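Local atomic coordinates of N-terminal acetyltransferase-like protein (Chaetomium thermophilum, PDB entry 5NNP), a protein that probably serves as the auxiliary, TPR-repeat subunit of an N-terminal acetyltransferase complex, scaffolding its partner chains with a curved array of helices. Residues Ala119-Asp127 with Gln521-Ser529. Residues are numbered along the deposited sequence; the frame is centred on the assembly and turned at random.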
ATOM      1  N   ALA A 119       2.164  23.419  11.097  1.00 37.41           N
ATOM      2  CA  ALA A 119       2.817  23.065   9.852  1.00 37.37           C
ATOM      3  C   ALA A 119       2.547  21.605   9.528  1.00 39.20           C
ATOM      4  O   ALA A 119       2.298  21.242   8.372  1.00 30.45           O
ATOM      5  CB  ALA A 119       4.321  23.327   9.945  1.00 28.15           C
ATOM      6  N   VAL A 120       2.607  20.776  10.567  1.00 37.60           N
ATOM      7  CA  VAL A 120       2.355  19.353  10.413  1.00 38.90           C
ATOM      8  C   VAL A 120       0.920  19.158   9.929  1.00 37.77           C
ATOM      9  O   VAL A 120       0.681  18.496   8.930  1.00 42.43           O
ATOM     10  CB  VAL A 120       2.587  18.575  11.732  1.00 34.09           C
ATOM     11  CG1 VAL A 120       2.117  17.166  11.583  1.00 22.79           C
ATOM     12  CG2 VAL A 120       4.068  18.615  12.134  1.00 21.22           C
ATOM     13  N   LEU A 121      -0.025  19.769  10.632  1.00 36.43           N
ATOM     14  CA  LEU A 121      -1.437  19.688  10.270  1.00 30.20           C
ATOM     15  C   LEU A 121      -1.675  20.149   8.836  1.00 29.91           C
ATOM     16  O   LEU A 121      -2.449  19.539   8.089  1.00 36.51           O
ATOM     17  CB  LEU A 121      -2.287  20.516  11.246  1.00 27.79           C
ATOM     18  CG  LEU A 121      -2.458  19.999  12.679  1.00 29.01           C
ATOM     19  CD1 LEU A 121      -2.938  21.099  13.581  1.00 25.77           C
ATOM     20  CD2 LEU A 121      -3.443  18.835  12.725  1.00 33.19           C
ATOM     21  N   GLN A 122      -1.003  21.221   8.439  1.00 30.32           N
ATOM     22  CA  GLN A 122      -1.231  21.774   7.114  1.00 38.72           C
ATOM     23  C   GLN A 122      -0.802  20.826   5.994  1.00 39.88           C
ATOM     24  O   GLN A 122      -1.514  20.686   4.992  1.00 34.36           O
ATOM     25  CB  GLN A 122      -0.509  23.104   6.957  1.00 36.38           C
ATOM     26  CG  GLN A 122      -1.209  24.262   7.613  1.00 41.87           C
ATOM     27  CD  GLN A 122      -0.304  25.478   7.730  1.00 40.78           C
ATOM     28  OE1 GLN A 122       0.864  25.368   8.127  1.00 37.19           O
ATOM     29  NE2 GLN A 122      -0.834  26.643   7.376  1.00 31.15           N
ATOM     30  N   ILE A 123       0.362  20.193   6.142  1.00 32.96           N
ATOM     31  CA  ILE A 123       0.803  19.272   5.104  1.00 34.69           C
ATOM     32  C   ILE A 123      -0.069  18.003   5.154  1.00 35.75           C
ATOM     33  O   ILE A 123      -0.419  17.445   4.110  1.00 33.47           O
ATOM     34  CB  ILE A 123       2.307  18.921   5.210  1.00 29.16           C
ATOM     35  CG1 ILE A 123       2.760  18.117   3.985  1.00 28.84           C
ATOM     36  CG2 ILE A 123       2.603  18.147   6.473  1.00 27.26           C
ATOM     37  CD1 ILE A 123       2.374  18.736   2.620  1.00 22.78           C
ATOM     38  N   GLN A 124      -0.454  17.585   6.358  1.00 28.91           N
ATOM     39  CA  GLN A 124      -1.373  16.458   6.501  1.00 29.93           C
ATOM     40  C   GLN A 124      -2.670  16.664   5.719  1.00 32.43           C
ATOM     41  O   GLN A 124      -3.256  15.697   5.250  1.00 39.48           O
ATOM     42  CB  GLN A 124      -1.732  16.207   7.957  1.00 29.09           C
ATOM     43  CG  GLN A 124      -2.769  15.089   8.115  1.00 29.46           C
ATOM     44  CD  GLN A 124      -2.176  13.707   7.885  1.00 29.98           C
ATOM     45  OE1 GLN A 124      -0.968  13.496   8.040  1.00 42.37           O
ATOM     46  NE2 GLN A 124      -3.008  12.770   7.497  1.00 27.34           N
ATOM     47  N   MET A 125      -3.124  17.911   5.588  1.00 27.25           N
ATOM     48  CA  MET A 125      -4.362  18.181   4.848  1.00 29.61           C
ATOM     49  C   MET A 125      -4.062  18.778   3.491  1.00 31.48           C
ATOM     50  O   MET A 125      -4.948  19.285   2.825  1.00 33.70           O
ATOM     51  CB  MET A 125      -5.297  19.120   5.612  1.00 31.96           C
ATOM     52  CG  MET A 125      -5.648  18.652   7.000  1.00 39.23           C
ATOM     53  SD  MET A 125      -6.454  17.042   6.997  1.00 45.70           S
ATOM     54  CE  MET A 125      -8.001  17.456   6.171  1.00 26.90           C
ATOM     55  N   ARG A 126      -2.806  18.703   3.084  1.00 27.62           N
ATOM     56  CA  ARG A 126      -2.391  19.197   1.781  1.00 38.53           C
ATOM     57  C   ARG A 126      -2.789  20.666   1.561  1.00 43.26           C
ATOM     58  O   ARG A 126      -3.147  21.076   0.457  1.00 43.02           O
ATOM     59  CB  ARG A 126      -2.949  18.296   0.671  1.00 24.87           C
ATOM     60  CG  ARG A 126      -2.675  16.790   0.869  1.00 29.67           C
ATOM     61  CD  ARG A 126      -1.177  16.434   0.884  1.00 30.05           C
ATOM     62  NE  ARG A 126      -0.905  14.994   0.752  1.00 29.82           N
ATOM     63  CZ  ARG A 126      -0.565  14.169   1.746  1.00 33.15           C
ATOM     64  NH1 ARG A 126      -0.445  14.602   2.997  1.00 30.49           N
ATOM     65  NH2 ARG A 126      -0.341  12.890   1.486  1.00 36.79           N
ATOM     66  N   ASP A 127      -2.704  21.459   2.624  1.00 41.96           N
ATOM     67  CA  ASP A 127      -2.741  22.922   2.511  1.00 33.24           C
ATOM     68  C   ASP A 127      -1.339  23.395   2.126  1.00 40.00           C
ATOM     69  O   ASP A 127      -0.553  23.823   2.981  1.00 41.82           O
ATOM     70  CB  ASP A 127      -3.214  23.544   3.835  1.00 27.86           C
ATOM     71  CG  ASP A 127      -3.212  25.060   3.830  1.00 35.22           C
ATOM     72  OD1 ASP A 127      -3.112  25.694   2.759  1.00 40.19           O
ATOM     73  OD2 ASP A 127      -3.317  25.624   4.932  1.00 48.21           O
ATOM     74  N   GLN A 521      -4.603   6.596   6.465  1.00 37.59           N
ATOM     75  CA  GLN A 521      -4.465   7.992   6.083  1.00 38.38           C
ATOM     76  C   GLN A 521      -3.862   8.823   7.210  1.00 34.84           C
ATOM     77  O   GLN A 521      -3.203   9.825   6.972  1.00 42.88           O
ATOM     78  CB  GLN A 521      -5.808   8.590   5.679  1.00 43.75           C
ATOM     79  CG  GLN A 521      -5.674  10.031   5.206  1.00 42.49           C
ATOM     80  CD  GLN A 521      -6.972  10.635   4.715  1.00 47.40           C
ATOM     81  OE1 GLN A 521      -8.008   9.975   4.646  1.00 50.19           O
ATOM     82  NE2 GLN A 521      -6.919  11.906   4.372  1.00 57.01           N
ATOM     83  N   GLU A 522      -4.088   8.403   8.442  1.00 25.82           N
ATOM     84  CA  GLU A 522      -3.639   9.169   9.581  1.00 29.66           C
ATOM     85  C   GLU A 522      -2.216   8.736   9.961  1.00 37.56           C
ATOM     86  O   GLU A 522      -1.479   9.467  10.640  1.00 33.26           O
ATOM     87  CB  GLU A 522      -4.612   9.003  10.745  1.00 29.68           C
ATOM     88  CG  GLU A 522      -4.254   9.839  11.959  1.00 45.35           C
ATOM     89  CD  GLU A 522      -5.325   9.797  13.048  1.00 64.05           C
ATOM     90  OE1 GLU A 522      -5.036  10.264  14.177  1.00 69.24           O
ATOM     91  OE2 GLU A 522      -6.454   9.313  12.775  1.00 64.11           O
ATOM     92  N   ASP A 523      -1.833   7.558   9.476  1.00 28.44           N
ATOM     93  CA  ASP A 523      -0.523   6.983   9.764  1.00 33.50           C
ATOM     94  C   ASP A 523       0.640   7.835   9.245  1.00 35.91           C
ATOM     95  O   ASP A 523       1.734   7.800   9.796  1.00 35.30           O
ATOM     96  CB  ASP A 523      -0.423   5.565   9.181  1.00 27.26           C
ATOM     97  CG  ASP A 523      -1.035   4.521  10.098  1.00 30.01           C
ATOM     98  OD1 ASP A 523      -1.206   4.832  11.299  1.00 34.79           O
ATOM     99  OD2 ASP A 523      -1.341   3.399   9.633  1.00 29.15           O
ATOM    100  N   GLN A 524       0.399   8.609   8.193  1.00 36.51           N
ATOM    101  CA  GLN A 524       1.452   9.413   7.593  1.00 34.94           C
ATOM    102  C   GLN A 524       1.791  10.638   8.469  1.00 41.14           C
ATOM    103  O   GLN A 524       2.742  11.369   8.190  1.00 43.90           O
ATOM    104  CB  GLN A 524       1.019   9.858   6.204  1.00 30.80           C
ATOM    105  CG  GLN A 524      -0.138  10.835   6.288  1.00 43.14           C
ATOM    106  CD  GLN A 524      -0.651  11.291   4.937  1.00 40.37           C
ATOM    107  OE1 GLN A 524       0.116  11.694   4.062  1.00 36.45           O
ATOM    108  NE2 GLN A 524      -1.957  11.240   4.769  1.00 33.84           N
ATOM    109  N   PHE A 525       1.028  10.832   9.544  1.00 32.78           N
ATOM    110  CA  PHE A 525       1.056  12.068  10.321  1.00 29.92           C
ATOM    111  C   PHE A 525       2.401  12.367  11.003  1.00 33.58           C
ATOM    112  O   PHE A 525       2.932  13.474  10.907  1.00 30.45           O
ATOM    113  CB  PHE A 525      -0.061  12.037  11.372  1.00 26.06           C
ATOM    114  CG  PHE A 525      -0.336  13.379  12.018  1.00 36.73           C
ATOM    115  CD1 PHE A 525       0.418  13.823  13.094  1.00 34.40           C
ATOM    116  CD2 PHE A 525      -1.337  14.201  11.538  1.00 37.81           C
ATOM    117  CE1 PHE A 525       0.162  15.057  13.689  1.00 33.87           C
ATOM    118  CE2 PHE A 525      -1.593  15.433  12.123  1.00 38.15           C
ATOM    119  CZ  PHE A 525      -0.846  15.863  13.199  1.00 35.59           C
ATOM    120  N   ASP A 526       2.943  11.392  11.710  1.00 42.07           N
ATOM    121  CA  ASP A 526       4.196  11.589  12.437  1.00 36.63           C
ATOM    122  C   ASP A 526       5.402  11.656  11.507  1.00 31.75           C
ATOM    123  O   ASP A 526       6.483  12.049  11.924  1.00 38.68           O
ATOM    124  CB  ASP A 526       4.417  10.460  13.441  1.00 35.90           C
ATOM    125  CG  ASP A 526       3.390  10.440  14.547  1.00 38.90           C
ATOM    126  OD1 ASP A 526       2.783  11.492  14.824  1.00 40.10           O
ATOM    127  OD2 ASP A 526       3.210   9.369  15.164  1.00 45.95           O
ATOM    128  N   PHE A 527       5.219  11.270  10.250  1.00 33.33           N
ATOM    129  CA  PHE A 527       6.349  11.141   9.336  1.00 35.91           C
ATOM    130  C   PHE A 527       6.699  12.437   8.602  1.00 37.03           C
ATOM    131  O   PHE A 527       7.817  12.577   8.114  1.00 41.53           O
ATOM    132  CB  PHE A 527       6.088  10.003   8.343  1.00 27.09           C
ATOM    133  CG  PHE A 527       6.149   8.654   8.983  1.00 31.56           C
ATOM    134  CD1 PHE A 527       7.373   8.140   9.403  1.00 37.58           C
ATOM    135  CD2 PHE A 527       4.996   7.922   9.224  1.00 29.72           C
ATOM    136  CE1 PHE A 527       7.458   6.891  10.038  1.00 43.11           C
ATOM    137  CE2 PHE A 527       5.061   6.678   9.855  1.00 39.96           C
ATOM    138  CZ  PHE A 527       6.297   6.155  10.269  1.00 41.47           C
ATOM    139  N   HIS A 528       5.766  13.388   8.549  1.00 36.26           N
ATOM    140  CA  HIS A 528       6.084  14.712   8.013  1.00 39.26           C
ATOM    141  C   HIS A 528       7.314  15.272   8.745  1.00 37.86           C
ATOM    142  O   HIS A 528       8.173  15.892   8.128  1.00 36.26           O
ATOM    143  CB  HIS A 528       4.900  15.677   8.146  1.00 40.98           C
ATOM    144  CG  HIS A 528       3.594  15.116   7.630  1.00 43.83           C
ATOM    145  ND1 HIS A 528       3.459  14.584   6.376  1.00 24.42           N
ATOM    146  CD2 HIS A 528       2.379  15.035   8.221  1.00 34.78           C
ATOM    147  CE1 HIS A 528       2.205  14.170   6.211  1.00 29.31           C
ATOM    148  NE2 HIS A 528       1.536  14.442   7.304  1.00 33.36           N
ATOM    149  N   SER A 529       7.412  15.018  10.050  1.00 31.91           N
ATOM    150  CA  SER A 529       8.579  15.438  10.836  1.00 34.65           C
ATOM    151  C   SER A 529       9.710  14.430  10.813  1.00 41.94           C
ATOM    152  O   SER A 529      10.877  14.780  10.712  1.00 42.64           O
ATOM    153  CB  SER A 529       8.180  15.675  12.280  1.00 30.16           C
ATOM    154  OG  SER A 529       7.254  16.732  12.337  1.00 70.78           O
TER
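A Schellman motif, R126 N bonding I123 O and D127 N bonding Q122 O, closes TPR-region helix 112-124 where V120, I123, Q124 and R126 meet the passage from helix 503-523 to helix 527-534, joining parts of the superhelix nearly 400 residues apart in sequence. Q124 uses both ends of its amide. Its OE1 accepts a nearly straight bond from H528 NE2 (2.8 Å) and lies close to the imidazole plane, while Q124 NE2 donates a hydrogen bond to the backbone O of Q521 at 3.0 Å. With CG anti to the backbone N (chi1 176°), the Q124 chain bends at chi2, laying the amide beside F525. A leucine here would probably leave H528 NE2 without its acceptor and Q521 O without this donor. I123 CG2 sits over one face of the imidazole, 3.5 Å from the ring centroid, and Q524 O covers the opposite face; Y540 takes ND1. V120 CG1 makes a CH-pi contact with a face of F525; L121 CD2 meets its edge. R126 is salt-bridged to D548 through NE. Its NH1 and NH2 both grip Q524 OE1: NH1 from above the carbonyl plane, whereas NH2, at 2.9 Å from OE1, lies in it on a lone pair.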